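Local coordinates for DUF5636 domain-containing protein (Legionella pneumophila subsp. pneumophila str. Philadelphia 1, PDB 4RD8) that is of unknown function but folds as an all-helical single-chain protein belonging to a family of uncharacterised proteins, at residues Glu35-Asp40 with Ser146-Asn151; Thr56-Glu61 with Arg76-Glu81; Leu137-Arg142 with Ser155-Arg160. The protein carries 3 engineered substitutions. All coordinates share one frame; numbering follows the deposited sequence. Where two conformers were deposited one is given.

How the contacts relate
The three contacts illustrate how an all-helical chain is tied together by one long-range and two short-range pairings. Contact 2 joins helices 41-61 and 69-85, is nested inside the long loop closed by contact 1, and ends before contact 3 begins. Contacts 1 and 3 alternate along the chain, since the loop holding 146-151 lies between helix 130-144 and helix 157-162. Their centres are 10 Å apart and they touch, F148 CD2 resting 3.4 Å from K141 CG. Contact 2 is remote, its centre 24 Å from that of contact 1 and 19 Å from that of contact 3. Helix 130-144 carries one side of contact 3, and its residues also touch Y37 and F148 of contact 1 and I79 of contact 2.

Contact 1: residues Glu35-Asp40 with Ser146-Asn151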
ATOM      1  N   GLU A  35       2.359  -5.639   9.737  1.00 25.71           N
ATOM      2  CA  GLU A  35       2.443  -4.572  10.729  1.00 25.22           C
ATOM      3  C   GLU A  35       3.884  -4.421  11.192  1.00 28.12           C
ATOM      4  O   GLU A  35       4.394  -3.312  11.318  1.00 29.16           O
ATOM      5  CB  GLU A  35       1.537  -4.879  11.926  1.00 28.09           C
ATOM      6  CG  GLU A  35       1.356  -3.721  12.885  1.00 35.23           C
ATOM      7  CD  GLU A  35       0.741  -4.156  14.198  1.00 45.43           C
ATOM      8  OE1 GLU A  35       1.105  -5.251  14.682  1.00 44.62           O
ATOM      9  OE2 GLU A  35      -0.104  -3.410  14.745  1.00 52.71           O
ATOM     10  N   ASN A  36       4.546  -5.549  11.427  1.00 24.76           N
ATOM     11  CA  ASN A  36       5.912  -5.530  11.928  1.00 27.38           C
ATOM     12  C   ASN A  36       6.904  -5.018  10.887  1.00 29.62           C
ATOM     13  O   ASN A  36       7.932  -4.443  11.237  1.00 32.21           O
ATOM     14  CB  ASN A  36       6.320  -6.922  12.421  1.00 29.68           C
ATOM     15  CG  ASN A  36       5.688  -7.277  13.753  1.00 47.84           C
ATOM     16  OD1 ASN A  36       5.243  -6.401  14.496  1.00 55.18           O
ATOM     17  ND2 ASN A  36       5.657  -8.569  14.068  1.00 53.25           N
ATOM     18  N   TYR A  37       6.585  -5.244   9.617  1.00 28.03           N
ATOM     19  CA  TYR A  37       7.412  -4.787   8.506  1.00 26.95           C
ATOM     20  C   TYR A  37       7.283  -3.269   8.337  1.00 25.64           C
ATOM     21  O   TYR A  37       8.276  -2.549   8.331  1.00 28.80           O
ATOM     22  CB  TYR A  37       7.033  -5.538   7.214  1.00 23.50           C
ATOM     23  CG  TYR A  37       7.589  -4.906   5.948  1.00 25.58           C
ATOM     24  CD1 TYR A  37       8.954  -4.895   5.691  1.00 29.06           C
ATOM     25  CD2 TYR A  37       6.743  -4.315   5.021  1.00 24.56           C
ATOM     26  CE1 TYR A  37       9.463  -4.313   4.537  1.00 25.41           C
ATOM     27  CE2 TYR A  37       7.237  -3.727   3.872  1.00 23.66           C
ATOM     28  CZ  TYR A  37       8.594  -3.732   3.631  1.00 24.62           C
ATOM     29  OH  TYR A  37       9.083  -3.145   2.491  1.00 28.00           O
ATOM     30  N   LEU A  38       6.056  -2.780   8.242  1.00 26.02           N
ATOM     31  CA  LEU A  38       5.829  -1.342   8.050  1.00 23.61           C
ATOM     32  C   LEU A  38       6.321  -0.463   9.204  1.00 25.18           C
ATOM     33  O   LEU A  38       6.621   0.715   9.000  1.00 29.27           O
ATOM     34  CB  LEU A  38       4.342  -1.066   7.762  1.00 24.01           C
ATOM     35  CG  LEU A  38       3.816  -1.712   6.476  1.00 21.96           C
ATOM     36  CD1 LEU A  38       2.326  -1.455   6.321  1.00 27.12           C
ATOM     37  CD2 LEU A  38       4.572  -1.216   5.237  1.00 23.36           C
HETATM   38  N   MSE A  39       6.412  -1.026  10.409  1.00 26.07           N
HETATM   39  CA  MSE A  39       6.953  -0.302  11.557  1.00 28.89           C
HETATM   40  C   MSE A  39       8.470  -0.238  11.505  1.00 32.37           C
HETATM   41  O   MSE A  39       9.091   0.496  12.264  1.00 35.07           O
HETATM   42  CB  MSE A  39       6.556  -0.973  12.877  1.00 31.77           C
HETATM   43  CG  MSE A  39       5.074  -1.020  13.160  1.00 40.02           C
HETATM   44 SE   MSE A  39       4.691  -2.014  14.806  0.51 53.10          SE
HETATM   45  CE  MSE A  39       6.439  -2.835  15.070  1.00 43.39           C
ATOM     46  N   ASP A  40       9.054  -1.027  10.608  1.00 29.59           N
ATOM     47  CA  ASP A  40      10.500  -1.180  10.513  1.00 31.92           C
ATOM     48  C   ASP A  40      11.004  -0.349   9.336  1.00 30.48           C
ATOM     49  O   ASP A  40      11.032  -0.814   8.201  1.00 31.89           O
ATOM     50  CB  ASP A  40      10.835  -2.662  10.318  1.00 32.71           C
ATOM     51  CG  ASP A  40      12.321  -2.957  10.362  1.00 37.27           C
ATOM     52  OD1 ASP A  40      13.153  -2.028  10.316  1.00 37.24           O
ATOM     53  OD2 ASP A  40      12.664  -4.155  10.426  1.00 42.44           O
ATOM     54  N   SER A 146      10.316 -14.716   0.858  1.00 33.01           N
ATOM     55  CA  SER A 146       9.038 -15.432   0.900  1.00 32.61           C
ATOM     56  C   SER A 146       8.518 -15.644   2.318  1.00 34.49           C
ATOM     57  O   SER A 146       7.306 -15.668   2.537  1.00 30.75           O
ATOM     58  CB  SER A 146       9.148 -16.782   0.193  1.00 30.36           C
ATOM     59  OG  SER A 146      10.126 -17.599   0.807  1.00 32.22           O
ATOM     60  N   SER A 147       9.436 -15.797   3.270  1.00 33.35           N
ATOM     61  CA  SER A 147       9.072 -16.036   4.669  1.00 35.36           C
ATOM     62  C   SER A 147       8.291 -14.884   5.287  1.00 30.12           C
ATOM     63  O   SER A 147       7.588 -15.068   6.275  1.00 34.39           O
ATOM     64  CB  SER A 147      10.314 -16.352   5.510  1.00 34.44           C
ATOM     65  OG  SER A 147      11.130 -15.208   5.693  1.00 37.09           O
ATOM     66  N   PHE A 148       8.432 -13.701   4.705  1.00 26.63           N
ATOM     67  CA  PHE A 148       7.700 -12.529   5.165  1.00 25.83           C
ATOM     68  C   PHE A 148       6.202 -12.799   5.221  1.00 26.79           C
ATOM     69  O   PHE A 148       5.543 -12.492   6.214  1.00 29.16           O
ATOM     70  CB  PHE A 148       7.999 -11.342   4.250  1.00 26.04           C
ATOM     71  CG  PHE A 148       7.084 -10.165   4.449  1.00 23.79           C
ATOM     72  CD1 PHE A 148       6.884  -9.628   5.712  1.00 28.15           C
ATOM     73  CD2 PHE A 148       6.447  -9.577   3.368  1.00 21.93           C
ATOM     74  CE1 PHE A 148       6.057  -8.543   5.894  1.00 24.55           C
ATOM     75  CE2 PHE A 148       5.616  -8.479   3.539  1.00 25.09           C
ATOM     76  CZ  PHE A 148       5.421  -7.961   4.809  1.00 20.33           C
ATOM     77  N   LEU A 149       5.658 -13.380   4.157  1.00 26.45           N
ATOM     78  CA  LEU A 149       4.230 -13.701   4.143  1.00 26.06           C
ATOM     79  C   LEU A 149       4.009 -15.210   4.199  1.00 21.13           C
ATOM     80  O   LEU A 149       3.093 -15.738   3.563  1.00 25.00           O
ATOM     81  CB  LEU A 149       3.513 -13.063   2.951  1.00 26.02           C
ATOM     82  CG  LEU A 149       3.541 -11.529   2.929  1.00 20.86           C
ATOM     83  CD1 LEU A 149       2.714 -10.948   1.769  1.00 21.38           C
ATOM     84  CD2 LEU A 149       3.053 -10.970   4.282  1.00 20.87           C
ATOM     85  N   GLU A 150       4.864 -15.883   4.968  1.00 23.23           N
ATOM     86  CA  GLU A 150       4.689 -17.297   5.290  1.00 29.72           C
ATOM     87  C   GLU A 150       4.607 -18.151   4.024  1.00 32.15           C
ATOM     88  O   GLU A 150       3.922 -19.175   3.989  1.00 30.72           O
ATOM     89  CB  GLU A 150       3.454 -17.497   6.174  1.00 32.81           C
ATOM     90  CG  GLU A 150       3.393 -16.518   7.355  1.00 33.32           C
ATOM     91  CD  GLU A 150       4.497 -16.744   8.366  1.00 40.76           C
ATOM     92  OE1 GLU A 150       4.813 -17.919   8.661  1.00 46.32           O
ATOM     93  OE2 GLU A 150       5.048 -15.747   8.877  1.00 46.34           O
ATOM     94  N   ASN A 151       5.324 -17.707   2.992  1.00 28.57           N
ATOM     95  CA  ASN A 151       5.439 -18.434   1.729  1.00 25.87           C
ATOM     96  C   ASN A 151       4.122 -18.632   0.981  1.00 24.66           C
ATOM     97  O   ASN A 151       3.967 -19.615   0.242  1.00 29.43           O
ATOM     98  CB  ASN A 151       6.137 -19.782   1.932  1.00 28.44           C
ATOM     99  CG  ASN A 151       6.823 -20.267   0.675  1.00 31.84           C
ATOM    100  OD1 ASN A 151       7.147 -19.473  -0.210  1.00 28.98           O
ATOM    101  ND2 ASN A 151       7.036 -21.570   0.580  1.00 30.83           N
TER
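Y37 and F148 meet with their side chains crossing at about a right angle, and the whole contact rests on this one pair. CE1 and CZ of F148 come up to the CB end of the tyrosine rather than to its hydroxyl: F148 CE1 lies 3.4 Å from Y37 CB, and F148 CZ lies 3.9 Å from Y37 CD2. The ring centroids are 5.1 Å apart and the planes are inclined at 57°. Both first torsions place CG opposite the backbone N (chi1 166° for Y37, 168° for F148), which directs each ring toward the other's segment. L149 CD2 packs over one face of F148, 3.6 Å above its plane, and so helps to set the rotation of the ring. The far end of the tyrosine is anchored separately, its OH hydrogen-bonded to Q47 OE1. Beside the pair, K33 NZ ties the loop to helix 25-38 through a salt bridge to E150 OE2 and a hydrogen bond to S147 O. One aromatic stands near the end of helix 25-38 and the other on the loop that follows helix 130-144, and K141 of that helix touches both. In this all-helical fold the buried pair thus packs the connection between helices 130-144 and 157-162 against helix 25-38.

Contact 2: residues Thr56-Glu61 with Arg76-Glu81; sequences TMRLKE and RTLIQE
Segments 56-61 and 76-81 are helical, run at 130° to one another with their axes 11.3 Å apart at closest approach, and bring R58 and L78 nearest in backbone terms, R58 CA to L78 CA 8.4 Å. R58 spans most of the gap. With CG placed opposite the backbone N and the chain extended from CG to NE, the arginine reaches straight for the facing helix, while E81, also extended beyond CG, comes from the opposite direction. The guanidinium grips the carboxylate end-on, one nitrogen to each oxygen: NH2 of R58 lies 2.6 Å from OE2 of E81 and NH1 lies 3.0 Å from OE1. The NH2 bond is the straighter of the two (N-H...O 162°), and its OE2 partner sits in the guanidinium plane, whereas OE1 is tilted from it. The two planes stand 57° apart, and both oxygens are met from above the carboxylate plane, so this is a twisted version of the bidentate pair. A weak third bond runs from R58 NH2 to T77 OG1 at 3.1 Å; that hydroxyl has its stronger partner in Q74 O. Q74 also holds the remaining guanidinium nitrogen, its OE1 accepting from R58 NE, and thereby helps to fix the rotation of the group. Nearer its own backbone, R58 CD packs on L78 CB at 4.0 Å, and L78 N lies over one face of the guanidinium. The bridge joins two consecutive helices, 41-61 and 69-85, in a helix-loop-helix arrangement. Around it, L78 is packed on L51, Q54 and L55 of helix 41-61, I79 turns to A132, I133 and C136 of helix 130-144, and T56 and L59 meet V212 of helix 211-218.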
ATOM      1  N   THR A  56      13.624   4.173 -11.992  1.00 35.48           N
ATOM      2  CA  THR A  56      14.782   4.766 -12.661  1.00 40.54           C
ATOM      3  C   THR A  56      15.093   4.022 -13.955  1.00 44.49           C
ATOM      4  O   THR A  56      15.355   4.634 -14.996  1.00 44.45           O
ATOM      5  CB  THR A  56      16.035   4.716 -11.762  1.00 43.60           C
ATOM      6  OG1 THR A  56      15.795   5.470 -10.568  1.00 43.52           O
ATOM      7  CG2 THR A  56      17.235   5.285 -12.488  1.00 47.93           C
HETATM    8  N   MSE A  57      15.073   2.696 -13.871  1.00 43.60           N
HETATM    9  CA  MSE A  57      15.284   1.824 -15.022  0.54 48.03           C
HETATM   10  C   MSE A  57      14.264   2.122 -16.113  1.00 47.28           C
HETATM   11  O   MSE A  57      14.591   2.227 -17.294  1.00 49.48           O
HETATM   12  CB  MSE A  57      15.102   0.370 -14.588  0.54 49.70           C
HETATM   13  CG  MSE A  57      16.338  -0.492 -14.694  0.54 53.57           C
HETATM   14 SE   MSE A  57      15.811  -2.367 -14.728  0.54117.78          SE
HETATM   15  CE  MSE A  57      14.516  -2.283 -16.178  0.54 44.57           C
ATOM     16  N   ARG A  58      13.014   2.242 -15.686  1.00 47.58           N
ATOM     17  CA  ARG A  58      11.877   2.442 -16.571  1.00 40.15           C
ATOM     18  C   ARG A  58      11.961   3.755 -17.339  1.00 47.59           C
ATOM     19  O   ARG A  58      11.830   3.774 -18.563  1.00 48.79           O
ATOM     20  CB  ARG A  58      10.604   2.411 -15.731  1.00 37.36           C
ATOM     21  CG  ARG A  58       9.353   2.034 -16.468  1.00 54.29           C
ATOM     22  CD  ARG A  58       8.228   1.818 -15.468  1.00 53.48           C
ATOM     23  NE  ARG A  58       6.966   1.494 -16.122  1.00 59.02           N
ATOM     24  CZ  ARG A  58       6.474   0.266 -16.231  1.00 58.30           C
ATOM     25  NH1 ARG A  58       7.135  -0.765 -15.723  1.00 47.13           N
ATOM     26  NH2 ARG A  58       5.316   0.077 -16.844  1.00 65.28           N
ATOM     27  N   LEU A  59      12.196   4.848 -16.613  1.00 42.18           N
ATOM     28  CA  LEU A  59      12.317   6.174 -17.219  1.00 50.32           C
ATOM     29  C   LEU A  59      13.446   6.231 -18.238  1.00 54.73           C
ATOM     30  O   LEU A  59      13.274   6.753 -19.343  1.00 54.89           O
ATOM     31  CB  LEU A  59      12.548   7.236 -16.143  1.00 46.61           C
ATOM     32  CG  LEU A  59      11.464   7.430 -15.082  1.00 46.46           C
ATOM     33  CD1 LEU A  59      11.840   8.580 -14.162  1.00 41.77           C
ATOM     34  CD2 LEU A  59      10.122   7.686 -15.735  1.00 48.55           C
ATOM     35  N   LYS A  60      14.600   5.691 -17.860  1.00 47.85           N
ATOM     36  CA  LYS A  60      15.789   5.735 -18.709  1.00 55.02           C
ATOM     37  C   LYS A  60      15.579   4.971 -20.009  1.00 53.18           C
ATOM     38  O   LYS A  60      15.965   5.438 -21.079  1.00 56.57           O
ATOM     39  CB  LYS A  60      17.004   5.174 -17.963  1.00 61.46           C
ATOM     40  CG  LYS A  60      17.521   6.061 -16.839  1.00 69.25           C
ATOM     41  CD  LYS A  60      18.623   5.373 -16.043  1.00 69.81           C
ATOM     42  N   GLU A  61      14.965   3.796 -19.907  1.00 51.43           N
ATOM     43  CA  GLU A  61      14.686   2.968 -21.079  1.00 55.09           C
ATOM     44  C   GLU A  61      13.823   3.723 -22.092  1.00 55.59           C
ATOM     45  O   GLU A  61      13.986   3.563 -23.301  1.00 61.62           O
ATOM     46  CB  GLU A  61      14.006   1.659 -20.655  1.00 55.50           C
ATOM     47  CG  GLU A  61      13.840   0.634 -21.768  1.00 66.41           C
ATOM     48  CD  GLU A  61      13.684  -0.784 -21.239  1.00 63.19           C
ATOM     49  N   ARG A  76       2.871   5.124 -12.221  1.00 32.34           N
ATOM     50  CA  ARG A  76       1.528   4.557 -12.063  1.00 30.45           C
ATOM     51  C   ARG A  76       1.419   3.179 -12.703  1.00 30.71           C
ATOM     52  O   ARG A  76       0.818   2.270 -12.132  1.00 31.79           O
ATOM     53  CB  ARG A  76       0.472   5.492 -12.659  1.00 36.71           C
ATOM     54  CG  ARG A  76      -0.194   6.415 -11.649  1.00 53.45           C
ATOM     55  CD  ARG A  76      -0.215   7.849 -12.141  1.00 59.16           C
ATOM     56  NE  ARG A  76      -1.384   8.591 -11.671  1.00 57.26           N
ATOM     57  CZ  ARG A  76      -1.366   9.506 -10.707  1.00 62.02           C
ATOM     58  NH1 ARG A  76      -0.235   9.811 -10.087  1.00 62.67           N
ATOM     59  NH2 ARG A  76      -2.490  10.119 -10.361  1.00 66.79           N
ATOM     60  N   THR A  77       2.004   3.028 -13.887  1.00 30.39           N
ATOM     61  CA  THR A  77       1.965   1.748 -14.578  1.00 30.46           C
ATOM     62  C   THR A  77       2.858   0.734 -13.867  1.00 32.66           C
ATOM     63  O   THR A  77       2.519  -0.443 -13.793  1.00 31.94           O
ATOM     64  CB  THR A  77       2.330   1.877 -16.078  1.00 41.66           C
ATOM     65  OG1 THR A  77       3.598   2.526 -16.204  1.00 53.65           O
ATOM     66  CG2 THR A  77       1.277   2.697 -16.812  1.00 41.61           C
ATOM     67  N   LEU A  78       3.992   1.190 -13.334  1.00 28.37           N
ATOM     68  CA  LEU A  78       4.836   0.319 -12.518  1.00 26.92           C
ATOM     69  C   LEU A  78       4.092  -0.148 -11.272  1.00 28.36           C
ATOM     70  O   LEU A  78       4.107  -1.337 -10.936  1.00 24.92           O
ATOM     71  CB  LEU A  78       6.143   1.021 -12.120  1.00 27.32           C
ATOM     72  CG  LEU A  78       7.025   0.320 -11.078  1.00 30.83           C
ATOM     73  CD1 LEU A  78       7.459  -1.062 -11.561  1.00 36.77           C
ATOM     74  CD2 LEU A  78       8.253   1.180 -10.742  1.00 35.83           C
ATOM     75  N   ILE A  79       3.442   0.786 -10.582  1.00 23.82           N
ATOM     76  CA  ILE A  79       2.647   0.435  -9.407  1.00 21.88           C
ATOM     77  C   ILE A  79       1.565  -0.597  -9.772  1.00 22.96           C
ATOM     78  O   ILE A  79       1.400  -1.609  -9.073  1.00 22.78           O
ATOM     79  CB  ILE A  79       2.021   1.696  -8.757  1.00 27.20           C
ATOM     80  CG1 ILE A  79       3.118   2.503  -8.026  1.00 21.93           C
ATOM     81  CG2 ILE A  79       0.885   1.317  -7.812  1.00 24.36           C
ATOM     82  CD1 ILE A  79       2.733   3.949  -7.705  1.00 26.78           C
ATOM     83  N   GLN A  80       0.852  -0.363 -10.876  1.00 24.09           N
ATOM     84  CA  GLN A  80      -0.187  -1.299 -11.308  1.00 25.91           C
ATOM     85  C   GLN A  80       0.362  -2.693 -11.633  1.00 27.62           C
ATOM     86  O   GLN A  80      -0.284  -3.700 -11.337  1.00 30.91           O
ATOM     87  CB  GLN A  80      -0.978  -0.772 -12.512  1.00 29.52           C
ATOM     88  CG  GLN A  80      -2.140  -1.696 -12.881  1.00 41.02           C
ATOM     89  CD  GLN A  80      -3.113  -1.901 -11.713  1.00 47.22           C
ATOM     90  OE1 GLN A  80      -3.821  -0.972 -11.324  1.00 62.74           O
ATOM     91  NE2 GLN A  80      -3.135  -3.109 -11.142  1.00 32.24           N
ATOM     92  N   GLU A  81       1.537  -2.756 -12.256  1.00 28.38           N
ATOM     93  CA  GLU A  81       2.125  -4.054 -12.589  1.00 29.85           C
ATOM     94  C   GLU A  81       2.445  -4.864 -11.330  1.00 30.97           C
ATOM     95  O   GLU A  81       2.170  -6.066 -11.270  1.00 27.16           O
ATOM     96  CB  GLU A  81       3.363  -3.885 -13.479  1.00 29.29           C
ATOM     97  CG  GLU A  81       3.030  -3.328 -14.859  1.00 33.76           C
ATOM     98  CD  GLU A  81       4.251  -2.887 -15.642  1.00 45.23           C
ATOM     99  OE1 GLU A  81       5.392  -3.215 -15.242  1.00 46.43           O
ATOM    100  OE2 GLU A  81       4.063  -2.205 -16.673  1.00 47.78           O
TER

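Contact 3: residues Leu137-Arg142 with Ser155-Arg160. Unlike the reference sequence in segment 137-142: R142 (reference Gln).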
ATOM      1  N   LEU A 137       5.184  -2.009  -1.513  1.00 21.94           N
ATOM      2  CA  LEU A 137       6.310  -2.320  -0.625  1.00 21.67           C
ATOM      3  C   LEU A 137       6.142  -3.719  -0.010  1.00 21.01           C
ATOM      4  O   LEU A 137       7.094  -4.505   0.052  1.00 22.53           O
ATOM      5  CB  LEU A 137       6.454  -1.252   0.470  1.00 22.49           C
ATOM      6  CG  LEU A 137       6.775   0.162  -0.040  1.00 23.25           C
ATOM      7  CD1 LEU A 137       6.732   1.158   1.115  1.00 32.57           C
ATOM      8  CD2 LEU A 137       8.148   0.208  -0.729  1.00 26.36           C
ATOM      9  N   ILE A 138       4.930  -4.010   0.445  1.00 23.49           N
ATOM     10  CA  ILE A 138       4.573  -5.330   0.962  1.00 22.30           C
ATOM     11  C   ILE A 138       4.814  -6.429  -0.074  1.00 22.37           C
ATOM     12  O   ILE A 138       5.423  -7.459   0.236  1.00 23.54           O
ATOM     13  CB  ILE A 138       3.108  -5.346   1.408  1.00 21.94           C
ATOM     14  CG1 ILE A 138       2.973  -4.573   2.712  1.00 20.85           C
ATOM     15  CG2 ILE A 138       2.595  -6.774   1.609  1.00 18.46           C
ATOM     16  CD1 ILE A 138       1.574  -4.032   2.912  1.00 18.28           C
ATOM     17  N   ILE A 139       4.352  -6.203  -1.301  1.00 21.92           N
ATOM     18  CA  ILE A 139       4.531  -7.178  -2.378  1.00 19.56           C
ATOM     19  C   ILE A 139       6.002  -7.368  -2.733  1.00 24.53           C
ATOM     20  O   ILE A 139       6.460  -8.495  -2.852  1.00 22.78           O
ATOM     21  CB  ILE A 139       3.728  -6.786  -3.634  1.00 20.58           C
ATOM     22  CG1 ILE A 139       2.238  -6.768  -3.295  1.00 20.38           C
ATOM     23  CG2 ILE A 139       4.025  -7.736  -4.802  1.00 21.19           C
ATOM     24  CD1 ILE A 139       1.409  -5.825  -4.188  1.00 19.66           C
ATOM     25  N   LEU A 140       6.741  -6.273  -2.910  1.00 22.91           N
ATOM     26  CA  LEU A 140       8.180  -6.368  -3.166  1.00 22.93           C
ATOM     27  C   LEU A 140       8.931  -7.073  -2.036  1.00 27.00           C
ATOM     28  O   LEU A 140       9.859  -7.835  -2.291  1.00 26.98           O
ATOM     29  CB  LEU A 140       8.787  -4.982  -3.419  1.00 25.70           C
ATOM     30  CG  LEU A 140       8.321  -4.271  -4.698  1.00 25.54           C
ATOM     31  CD1 LEU A 140       8.808  -2.822  -4.698  1.00 27.90           C
ATOM     32  CD2 LEU A 140       8.839  -4.982  -5.937  1.00 29.42           C
ATOM     33  N   LYS A 141       8.535  -6.826  -0.789  1.00 23.22           N
ATOM     34  CA  LYS A 141       9.177  -7.517   0.328  1.00 24.24           C
ATOM     35  C   LYS A 141       8.975  -9.029   0.194  1.00 24.52           C
ATOM     36  O   LYS A 141       9.928  -9.796   0.312  1.00 28.78           O
ATOM     37  CB  LYS A 141       8.627  -7.017   1.670  1.00 25.19           C
ATOM     38  CG  LYS A 141       9.220  -7.705   2.898  1.00 26.56           C
ATOM     39  CD  LYS A 141      10.717  -7.537   2.988  1.00 26.75           C
ATOM     40  CE  LYS A 141      11.230  -8.051   4.331  1.00 27.93           C
ATOM     41  NZ  LYS A 141      12.683  -7.808   4.495  1.00 27.25           N
ATOM     42  N   ARG A 142       7.742  -9.447  -0.085  1.00 22.53           N
ATOM     43  CA  ARG A 142       7.449 -10.884  -0.208  1.00 21.38           C
ATOM     44  C   ARG A 142       8.205 -11.523  -1.376  1.00 26.03           C
ATOM     45  O   ARG A 142       8.666 -12.668  -1.275  1.00 26.91           O
ATOM     46  CB  ARG A 142       5.934 -11.122  -0.314  1.00 24.47           C
ATOM     47  CG  ARG A 142       5.533 -12.601  -0.325  1.00 26.64           C
ATOM     48  CD  ARG A 142       5.517 -13.134  -1.741  1.00 27.25           C
ATOM     49  NE  ARG A 142       5.427 -14.593  -1.824  1.00 28.76           N
ATOM     50  CZ  ARG A 142       6.433 -15.404  -2.130  1.00 28.97           C
ATOM     51  NH1 ARG A 142       7.654 -14.923  -2.359  1.00 26.99           N
ATOM     52  NH2 ARG A 142       6.219 -16.713  -2.200  1.00 27.10           N
ATOM     53  N   SER A 155       0.826 -14.174  -6.036  1.00 21.68           N
ATOM     54  CA  SER A 155      -0.429 -13.891  -6.731  1.00 21.36           C
ATOM     55  C   SER A 155      -1.654 -14.027  -5.821  1.00 21.57           C
ATOM     56  O   SER A 155      -2.765 -13.682  -6.227  1.00 21.41           O
ATOM     57  CB  SER A 155      -0.582 -14.813  -7.939  1.00 28.55           C
ATOM     58  OG  SER A 155      -0.735 -16.162  -7.532  1.00 31.83           O
ATOM     59  N   GLU A 156      -1.456 -14.533  -4.602  1.00 23.68           N
ATOM     60  CA  GLU A 156      -2.577 -14.697  -3.663  1.00 19.06           C
ATOM     61  C   GLU A 156      -2.605 -13.656  -2.549  1.00 21.53           C
ATOM     62  O   GLU A 156      -3.428 -13.743  -1.644  1.00 22.18           O
ATOM     63  CB  GLU A 156      -2.607 -16.123  -3.084  1.00 21.48           C
ATOM     64  CG  GLU A 156      -2.829 -17.179  -4.168  1.00 24.94           C
ATOM     65  CD  GLU A 156      -2.891 -18.599  -3.637  1.00 38.36           C
ATOM     66  OE1 GLU A 156      -2.761 -18.799  -2.409  1.00 41.43           O
ATOM     67  OE2 GLU A 156      -3.067 -19.531  -4.453  1.00 38.25           O
ATOM     68  N   ILE A 157      -1.715 -12.673  -2.625  1.00 21.88           N
ATOM     69  CA  ILE A 157      -1.656 -11.629  -1.603  1.00 16.92           C
ATOM     70  C   ILE A 157      -2.975 -10.858  -1.551  1.00 20.65           C
ATOM     71  O   ILE A 157      -3.496 -10.569  -0.470  1.00 18.76           O
ATOM     72  CB  ILE A 157      -0.477 -10.663  -1.863  1.00 18.51           C
ATOM     73  CG1 ILE A 157       0.841 -11.332  -1.465  1.00 21.04           C
ATOM     74  CG2 ILE A 157      -0.636  -9.374  -1.059  1.00 20.49           C
ATOM     75  CD1 ILE A 157       2.074 -10.571  -1.943  1.00 23.32           C
ATOM     76  N   CYS A 158      -3.537 -10.543  -2.712  1.00 15.99           N
ATOM     77  CA  CYS A 158      -4.792  -9.776  -2.743  1.00 18.41           C
ATOM     78  C   CYS A 158      -5.934 -10.571  -2.094  1.00 18.51           C
ATOM     79  O   CYS A 158      -6.604 -10.089  -1.177  1.00 17.73           O
ATOM     80  CB  CYS A 158      -5.162  -9.396  -4.173  1.00 16.15           C
ATOM     81  SG  CYS A 158      -6.549  -8.234  -4.238  1.00 18.55           S
ATOM     82  N   ASP A 159      -6.138 -11.806  -2.548  1.00 19.58           N
ATOM     83  CA  ASP A 159      -7.215 -12.623  -2.000  1.00 17.38           C
ATOM     84  C   ASP A 159      -7.037 -12.958  -0.513  1.00 19.12           C
ATOM     85  O   ASP A 159      -8.005 -12.938   0.248  1.00 22.48           O
ATOM     86  CB  ASP A 159      -7.366 -13.932  -2.783  1.00 22.38           C
ATOM     87  CG  ASP A 159      -7.918 -13.721  -4.184  1.00 24.79           C
ATOM     88  OD1 ASP A 159      -8.343 -12.598  -4.510  1.00 26.10           O
ATOM     89  OD2 ASP A 159      -7.938 -14.697  -4.960  1.00 29.57           O
ATOM     90  N   ARG A 160      -5.815 -13.288  -0.109  1.00 18.19           N
ATOM     91  CA  ARG A 160      -5.586 -13.767   1.259  1.00 21.94           C
ATOM     92  C   ARG A 160      -5.498 -12.658   2.304  1.00 19.09           C
ATOM     93  O   ARG A 160      -5.678 -12.908   3.499  1.00 20.43           O
ATOM     94  CB  ARG A 160      -4.317 -14.611   1.329  1.00 20.31           C
ATOM     95  CG  ARG A 160      -4.448 -15.960   0.666  1.00 23.90           C
ATOM     96  CD  ARG A 160      -3.230 -16.799   0.951  1.00 27.56           C
ATOM     97  NE  ARG A 160      -3.251 -18.041   0.185  1.00 36.86           N
ATOM     98  CZ  ARG A 160      -2.736 -19.191   0.610  1.00 48.71           C
ATOM     99  NH1 ARG A 160      -2.168 -19.265   1.805  1.00 49.18           N
ATOM    100  NH2 ARG A 160      -2.796 -20.268  -0.163  1.00 49.22           N
TER
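The start of the short helix 157-162 docks against the C-terminal half of helix 130-144 here, and I157, the first residue of the shorter helix, carries the join. I157 CA lies 7.7 Å from I139 CA, the closest such pair between the segments. The touching atom is the terminal methyl: I157 CD1 stands 4.0 Å from I139 CG1 and 4.2 Å from R142 CB, lodged against two residues of the facing helix. In I157, CG1 lies opposite the carbonyl carbon (chi1 -76°) and chi2 is near 168°, so the side chain is stretched out toward helix 130-144 and the methyl leads. The two isoleucines cross at a slant, in a purely apolar contact without a hydrogen bond. R142, which differs from the reference glutamine, contributes the root of its side chain to this packing, while its NE is hydrogen-bonded to I152 O in the intervening loop. At the shorter helix itself, N-cap residue E156 forms a salt bridge with R160 one turn on, E156 OE1 lying 2.7 Å from R160 NH2, although both hydrogen bonds of the pair, from NE and from NH2, are weak. I139 also meets I82 and L83 of helix 69-85. Buried aliphatic contact of this sort, with a first-turn residue leaning on a neighbouring helix, is a plain example of helix-to-helix docking in an all-alpha core.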